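Local coordinates for protein group 1 truncated hemoglobin (Tetrahymena pyriformis, PDB 3AQ9) that binds one heme per chain and, as a monomeric 2/2-fold globin, probably carries oxygen and takes part in nitric oxide detoxification, at residues A[15-20]-A[52-57]; A[21-26]-A[95-100]. The protein carries 1 engineered substitution. All coordinates share one frame; numbering follows the deposited sequence.

Contact 1: residues A[15-20]-A[52-57]; sequences NAMKAA and DFLTML. With HEM (protoporphyrin IX containing Fe), chain C.
The phenyl ring of F53 meets the heme along one side of the macrocycle: CBC of the vinyl group lies in the ring plane, at its edge, while CAC approaches obliquely, 3.7 Å from CE2 of F53. The heme methyl CMD lies beside the base of the side chain, 3.7 Å from CB of F53. With CG anti to the backbone N (chi1 -171°), the ring is carried to the vinyl, and an edge-to-face contact with Y64 adds to its surroundings. Were F53 replaced by an alanine, the vinyl group would probably lose its aromatic neighbour and Y64 its ring partner. L54 reaches the vinyl too, its CD2 3.9 Å from CBC. A water oxygen coordinates the heme iron, O to FE 2.2 Å.

Another flank of helix 43-57 faces M17. The methionine bends at chi2 and chi3, and its SD rests 4.0 Å from CB of L54, the two side chains meeting at nearly a right angle. CG of M17 lies 3.5 Å from OG1 of T55, an oxygen turned back to hydrogen-bond the carbonyl of T51. This is helix packing of the globin fold beside the heme pocket, to which F53 and L54 belong. Helix 13-28 thus packs on helix 43-57, which lines that pocket, with Y8 and L11 of helix 7-11 closing over M17 and I111 of helix 101-112 packing against L54.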
loop_
_atom_site.group_PDB
_atom_site.type_symbol
_atom_site.label_atom_id
_atom_site.label_comp_id
_atom_site.label_asym_id
_atom_site.label_seq_id
_atom_site.Cartn_x
_atom_site.Cartn_y
_atom_site.Cartn_z
ATOM N N ASN A 15 3.236 6.046 -14.015
ATOM C CA ASN A 15 3.253 4.708 -14.670
ATOM C C ASN A 15 3.823 3.684 -13.730
ATOM O O ASN A 15 3.419 2.502 -13.769
ATOM C CB ASN A 15 4.107 4.773 -15.864
ATOM C CG ASN A 15 3.488 5.649 -16.978
ATOM O OD1 ASN A 15 2.352 6.106 -16.828
ATOM N ND2 ASN A 15 4.263 5.987 -17.964
ATOM N N ALA A 16 4.731 4.121 -12.823
ATOM C CA ALA A 16 5.282 3.145 -11.840
ATOM C C ALA A 16 4.224 2.821 -10.779
ATOM O O ALA A 16 4.111 1.653 -10.403
ATOM C CB ALA A 16 6.542 3.727 -11.096
ATOM N N MET A 17 3.453 3.780 -10.315
ATOM C CA MET A 17 2.471 3.504 -9.293
ATOM C C MET A 17 1.384 2.565 -9.897
ATOM O O MET A 17 0.874 1.677 -9.163
ATOM C CB MET A 17 1.792 4.774 -8.796
ATOM C CG MET A 17 0.947 4.391 -7.656
ATOM S SD MET A 17 1.912 3.886 -6.097
ATOM C CE MET A 17 3.375 5.109 -6.521
ATOM N N LYS A 18 0.963 2.838 -11.104
ATOM C CA LYS A 18 -0.063 2.005 -11.742
ATOM C C LYS A 18 0.368 0.572 -11.913
ATOM O O LYS A 18 -0.489 -0.346 -11.971
ATOM C CB LYS A 18 -0.512 2.598 -13.092
ATOM C CG LYS A 18 -1.358 3.875 -12.738
ATOM C CD LYS A 18 -1.898 4.304 -14.116
ATOM C CE LYS A 18 -2.858 5.451 -13.825
ATOM N NZ LYS A 18 -3.437 5.769 -15.150
ATOM N N ALA A 19 1.667 0.343 -12.135
ATOM C CA ALA A 19 2.208 -1.043 -12.203
ATOM C C ALA A 19 2.416 -1.617 -10.761
ATOM O O ALA A 19 2.167 -2.796 -10.513
ATOM C CB ALA A 19 3.530 -1.049 -12.991
ATOM N N ALA A 20 2.800 -0.793 -9.803
ATOM C CA ALA A 20 3.139 -1.319 -8.472
ATOM C C ALA A 20 1.894 -1.838 -7.722
ATOM O O ALA A 20 1.946 -2.885 -7.083
ATOM C CB ALA A 20 3.766 -0.172 -7.674
ATOM N N ASP A 52 -4.684 5.812 -5.582
ATOM C CA ASP A 52 -4.819 7.277 -5.240
ATOM C C ASP A 52 -4.200 7.536 -3.863
ATOM O O ASP A 52 -3.606 8.602 -3.649
ATOM C CB ASP A 52 -6.308 7.656 -5.114
ATOM C CG ASP A 52 -7.031 7.692 -6.478
ATOM O OD1 ASP A 52 -8.290 7.728 -6.496
ATOM O OD2 ASP A 52 -6.381 7.768 -7.553
ATOM N N PHE A 53 -4.413 6.639 -2.922
ATOM C CA PHE A 53 -3.919 6.883 -1.554
ATOM C C PHE A 53 -2.375 6.907 -1.491
ATOM O O PHE A 53 -1.766 7.844 -0.970
ATOM C CB PHE A 53 -4.398 5.778 -0.578
ATOM C CG PHE A 53 -4.080 6.122 0.839
ATOM C CD1 PHE A 53 -4.747 7.171 1.425
ATOM C CD2 PHE A 53 -3.169 5.328 1.601
ATOM C CE1 PHE A 53 -4.515 7.516 2.811
ATOM C CE2 PHE A 53 -2.912 5.667 2.932
ATOM C CZ PHE A 53 -3.594 6.756 3.566
ATOM N N LEU A 54 -1.723 5.889 -2.068
ATOM C CA LEU A 54 -0.275 5.873 -2.042
ATOM C C LEU A 54 0.306 6.984 -2.897
ATOM O O LEU A 54 1.356 7.516 -2.540
ATOM C CB LEU A 54 0.303 4.511 -2.486
ATOM C CG LEU A 54 -0.110 3.361 -1.545
ATOM C CD1 LEU A 54 0.449 2.004 -2.285
ATOM C CD2 LEU A 54 0.422 3.542 -0.107
ATOM N N THR A 55 -0.329 7.364 -4.010
ATOM C CA THR A 55 0.175 8.486 -4.817
ATOM C C THR A 55 0.174 9.715 -3.954
ATOM O O THR A 55 1.108 10.482 -3.969
ATOM C CB THR A 55 -0.758 8.690 -5.993
ATOM O OG1 THR A 55 -0.600 7.473 -6.847
ATOM C CG2 THR A 55 -0.347 9.878 -6.869
ATOM N N MET A 56 -0.959 9.918 -3.262
ATOM C CA MET A 56 -1.017 11.146 -2.385
ATOM C C MET A 56 0.059 11.025 -1.276
ATOM O O MET A 56 0.822 11.981 -0.994
ATOM C CB MET A 56 -2.431 11.154 -1.743
ATOM C CG MET A 56 -2.611 12.379 -0.711
ATOM S SD MET A 56 -2.038 11.824 0.940
ATOM C CE MET A 56 -3.344 10.561 1.309
ATOM N N LEU A 57 0.182 9.885 -0.639
ATOM C CA LEU A 57 1.032 9.809 0.570
ATOM C C LEU A 57 2.515 10.032 0.189
ATOM O O LEU A 57 3.309 10.581 0.992
ATOM C CB LEU A 57 0.911 8.385 1.160
ATOM C CG LEU A 57 0.847 8.098 2.586
ATOM C CD1 LEU A 57 -0.162 9.181 3.339
ATOM C CD2 LEU A 57 0.397 6.735 2.840
HETATM C CHA HEM C . -9.327 -0.717 2.556
HETATM C CHB HEM C . -7.119 -4.792 4.181
HETATM C CHC HEM C . -3.229 -2.202 5.360
HETATM C CHD HEM C . -4.911 1.347 2.421
HETATM C C1A HEM C . -9.058 -2.031 2.899
HETATM C C2A HEM C . -10.003 -3.156 2.818
HETATM C C3A HEM C . -9.381 -4.244 3.220
HETATM C C4A HEM C . -8.043 -3.900 3.643
HETATM C CMA HEM C . -9.860 -5.703 3.315
HETATM C CAA HEM C . -11.437 -3.030 2.165
HETATM C CBA HEM C . -12.783 -3.410 2.820
HETATM C CGA HEM C . -13.668 -3.436 1.429
HETATM O O1A HEM C . -14.023 -2.312 0.919
HETATM O O2A HEM C . -13.661 -4.441 0.619
HETATM C C1B HEM C . -5.874 -4.362 4.721
HETATM C C2B HEM C . -5.063 -5.267 5.519
HETATM C C3B HEM C . -4.032 -4.512 5.930
HETATM C C4B HEM C . -4.211 -3.225 5.311
HETATM C CMB HEM C . -5.332 -6.727 5.882
HETATM C CAB HEM C . -2.911 -4.998 6.859
HETATM C CBB HEM C . -2.636 -4.126 7.818
HETATM C C1C HEM C . -3.319 -1.029 4.590
HETATM C C2C HEM C . -2.242 -0.088 4.402
HETATM C C3C HEM C . -2.738 0.851 3.572
HETATM C C4C HEM C . -4.092 0.537 3.223
HETATM C CMC HEM C . -0.799 -0.248 5.036
HETATM C CAC HEM C . -2.023 2.108 2.949
HETATM C CBC HEM C . -0.876 2.560 3.454
HETATM C C1D HEM C . -6.274 1.081 2.236
HETATM C C2D HEM C . -7.107 1.951 1.449
HETATM C C3D HEM C . -8.414 1.337 1.519
HETATM C C4D HEM C . -8.239 0.174 2.325
HETATM C CMD HEM C . -6.787 3.258 0.708
HETATM C CAD HEM C . -9.665 1.833 0.844
HETATM C CBD HEM C . -10.432 2.815 1.622
HETATM C CGD HEM C . -11.598 3.328 0.745
HETATM O O1D HEM C . -12.161 4.375 1.054
HETATM O O2D HEM C . -12.136 2.499 -0.106
HETATM N NA HEM C . -7.888 -2.562 3.421
HETATM N NB HEM C . -5.429 -3.037 4.555
HETATM N NC HEM C . -4.422 -0.636 3.890
HETATM N ND HEM C . -6.926 -0.072 2.750
HETATM FE FE HEM C . -6.185 -1.578 3.685
HETATM O O HOH W 1 -5.403 -2.335 1.768
#

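Contact 2: residues A[21-26]-A[95-100]; sequences VPLFYK and KELGVT
One methyl group of L23, CD2, makes the apolar contact with the end of helix 80-96. It lies 4.0 Å from CD2 of L97 and equally far from CG of that leucine. The two leucines lie side by side, running in opposing senses. The same methyl, CD2 of L23, also lies 4.0 Å from CD of E96, at the base of its carboxylate. The leucine gets there with CG anti to its own backbone nitrogen (chi1 178°). E96 is extended beyond CG, which brings its carboxylate across to helix 13-28, where OE1 forms a salt bridge with K27. The amino group of K26 stays farther off, its NZ 6.5 Å from OE2 of E96, so any attraction there would be long-range.

Just past L97 the helix ends: G98 has a positive phi of 95° and its N bonds back to O of K95 at 2.8 Å, part of a Schellman motif; at those backbone angles a side chain would collide with the carbonyl oxygen before it, which explains the glycine. Helix 101-112 is then N-capped by T100, whose OG1 weakly accepts a hydrogen bond from N of V103. The chain passes from one helix into the next within a few residues.

Deeper in, the next residues of the segment 21-26 tie helix 13-28 to the interior. F24 packs on I86, L90 and T93 of helix 80-96, and its CE2 lies 3.7 Å above one face of the Y25 ring, offset toward the rim. F38 meets Y25 edge-to-face, and the tyrosine hydroxyl makes a weak bond with Q46 and comes close to the engineered E50, both on helix 43-57.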
loop_
_atom_site.group_PDB
_atom_site.type_symbol
_atom_site.label_atom_id
_atom_site.label_comp_id
_atom_site.label_asym_id
_atom_site.label_seq_id
_atom_site.Cartn_x
_atom_site.Cartn_y
_atom_site.Cartn_z
ATOM N N VAL A 21 0.777 -1.093 -7.811
ATOM C CA VAL A 21 -0.369 -1.558 -6.976
ATOM C C VAL A 21 -0.889 -2.943 -7.394
ATOM O O VAL A 21 -1.085 -3.773 -6.506
ATOM C CB VAL A 21 -1.468 -0.491 -6.852
ATOM C CG1 VAL A 21 -2.604 -1.062 -5.978
ATOM C CG2 VAL A 21 -0.855 0.703 -6.084
ATOM N N PRO A 22 -1.077 -3.235 -8.693
ATOM C CA PRO A 22 -1.582 -4.603 -9.043
ATOM C C PRO A 22 -0.532 -5.669 -8.783
ATOM O O PRO A 22 -0.868 -6.825 -8.478
ATOM C CB PRO A 22 -1.899 -4.535 -10.523
ATOM C CG PRO A 22 -1.943 -3.040 -10.855
ATOM C CD PRO A 22 -1.233 -2.244 -9.803
ATOM N N LEU A 23 0.753 -5.277 -8.885
ATOM C CA LEU A 23 1.772 -6.308 -8.555
ATOM C C LEU A 23 1.770 -6.587 -7.052
ATOM O O LEU A 23 1.803 -7.749 -6.571
ATOM C CB LEU A 23 3.187 -5.858 -8.968
ATOM C CG LEU A 23 4.327 -6.841 -8.630
ATOM C CD1 LEU A 23 3.970 -8.381 -8.976
ATOM C CD2 LEU A 23 5.687 -6.313 -9.318
ATOM N N PHE A 24 1.628 -5.536 -6.260
ATOM C CA PHE A 24 1.547 -5.675 -4.832
ATOM C C PHE A 24 0.310 -6.498 -4.502
ATOM O O PHE A 24 0.413 -7.445 -3.694
ATOM C CB PHE A 24 1.414 -4.248 -4.294
ATOM C CG PHE A 24 0.834 -4.128 -2.888
ATOM C CD1 PHE A 24 1.631 -4.506 -1.759
ATOM C CD2 PHE A 24 -0.456 -3.643 -2.684
ATOM C CE1 PHE A 24 1.072 -4.378 -0.469
ATOM C CE2 PHE A 24 -0.986 -3.481 -1.364
ATOM C CZ PHE A 24 -0.230 -3.835 -0.285
ATOM N N TYR A 25 -0.843 -6.234 -5.128
ATOM C CA TYR A 25 -1.988 -7.169 -4.816
ATOM C C TYR A 25 -1.745 -8.587 -5.314
ATOM O O TYR A 25 -2.313 -9.507 -4.704
ATOM C CB TYR A 25 -3.331 -6.605 -5.343
ATOM C CG TYR A 25 -3.840 -5.691 -4.253
ATOM C CD1 TYR A 25 -3.923 -4.312 -4.430
ATOM C CD2 TYR A 25 -4.161 -6.267 -2.998
ATOM C CE1 TYR A 25 -4.280 -3.487 -3.327
ATOM C CE2 TYR A 25 -4.548 -5.495 -1.994
ATOM C CZ TYR A 25 -4.609 -4.147 -2.155
ATOM O OH TYR A 25 -5.023 -3.582 -0.958
ATOM N N LYS A 26 -1.043 -8.825 -6.439
ATOM C CA LYS A 26 -0.759 -10.211 -6.790
ATOM C C LYS A 26 -0.005 -10.879 -5.627
ATOM O O LYS A 26 -0.247 -12.066 -5.325
ATOM C CB LYS A 26 0.110 -10.263 -8.090
ATOM C CG LYS A 26 0.563 -11.614 -8.532
ATOM C CD LYS A 26 1.501 -11.415 -9.704
ATOM C CE LYS A 26 1.971 -12.598 -10.535
ATOM N NZ LYS A 26 2.436 -13.601 -9.620
ATOM N N LYS A 95 10.992 -3.589 -5.124
ATOM C CA LYS A 95 12.333 -4.148 -5.457
ATOM C C LYS A 95 12.210 -4.749 -6.849
ATOM O O LYS A 95 13.115 -4.607 -7.737
ATOM C CB LYS A 95 12.660 -5.329 -4.474
ATOM C CG LYS A 95 14.148 -5.826 -4.558
ATOM C CD LYS A 95 15.025 -4.521 -4.155
ATOM C CE LYS A 95 16.555 -4.445 -4.544
ATOM N NZ LYS A 95 17.225 -5.594 -3.825
ATOM N N GLU A 96 11.142 -5.526 -7.025
ATOM C CA GLU A 96 10.963 -6.320 -8.318
ATOM C C GLU A 96 10.813 -5.359 -9.468
ATOM O O GLU A 96 11.220 -5.656 -10.645
ATOM C CB GLU A 96 9.810 -7.330 -8.149
ATOM C CG GLU A 96 9.474 -8.255 -9.382
ATOM C CD GLU A 96 8.381 -9.304 -9.008
ATOM O OE1 GLU A 96 8.074 -9.298 -7.847
ATOM O OE2 GLU A 96 7.923 -10.129 -9.871
ATOM N N LEU A 97 10.260 -4.185 -9.226
ATOM C CA LEU A 97 10.154 -3.106 -10.192
ATOM C C LEU A 97 11.470 -2.327 -10.414
ATOM O O LEU A 97 11.530 -1.476 -11.286
ATOM C CB LEU A 97 9.028 -2.106 -9.899
ATOM C CG LEU A 97 7.691 -2.874 -9.932
ATOM C CD1 LEU A 97 6.621 -1.846 -9.471
ATOM C CD2 LEU A 97 7.412 -3.349 -11.422
ATOM N N GLY A 98 12.519 -2.630 -9.640
ATOM C CA GLY A 98 13.831 -1.991 -9.895
ATOM C C GLY A 98 14.089 -0.768 -9.053
ATOM O O GLY A 98 15.043 -0.053 -9.306
ATOM N N VAL A 99 13.237 -0.507 -8.049
ATOM C CA VAL A 99 13.458 0.670 -7.139
ATOM C C VAL A 99 14.639 0.350 -6.179
ATOM O O VAL A 99 14.818 -0.799 -5.732
ATOM C CB VAL A 99 12.176 0.935 -6.293
ATOM C CG1 VAL A 99 12.418 2.194 -5.388
ATOM C CG2 VAL A 99 11.018 1.222 -7.236
ATOM N N THR A 100 15.472 1.359 -5.891
ATOM C CA THR A 100 16.670 1.131 -5.001
ATOM C C THR A 100 16.225 0.897 -3.527
ATOM O O THR A 100 15.134 1.391 -3.134
ATOM C CB THR A 100 17.620 2.337 -4.981
ATOM O OG1 THR A 100 16.931 3.488 -4.474
ATOM C CG2 THR A 100 18.184 2.635 -6.421
#

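Overall arrangement
Helix 13-28 serves both contacts: residues 15-20 face helix 43-57 in contact 1, and the following 21-26 face the end of helix 80-96 in contact 2. Along the chain the order is 15-20, 21-26, 52-57 and 95-100, so the two pairings cross. Their centres are about 11 Å apart and they touch directly, A20 CA lying 3.7 Å from L97 CD1 and L54 CD1 4.2 Å from V21 CG2. One is buried and reaches the heme; the other lies at the surface, away from it. A single helix of the all-helical globin domain thereby joins the heme-contacting helix 43-57 to the turn that leads into helix 101-112.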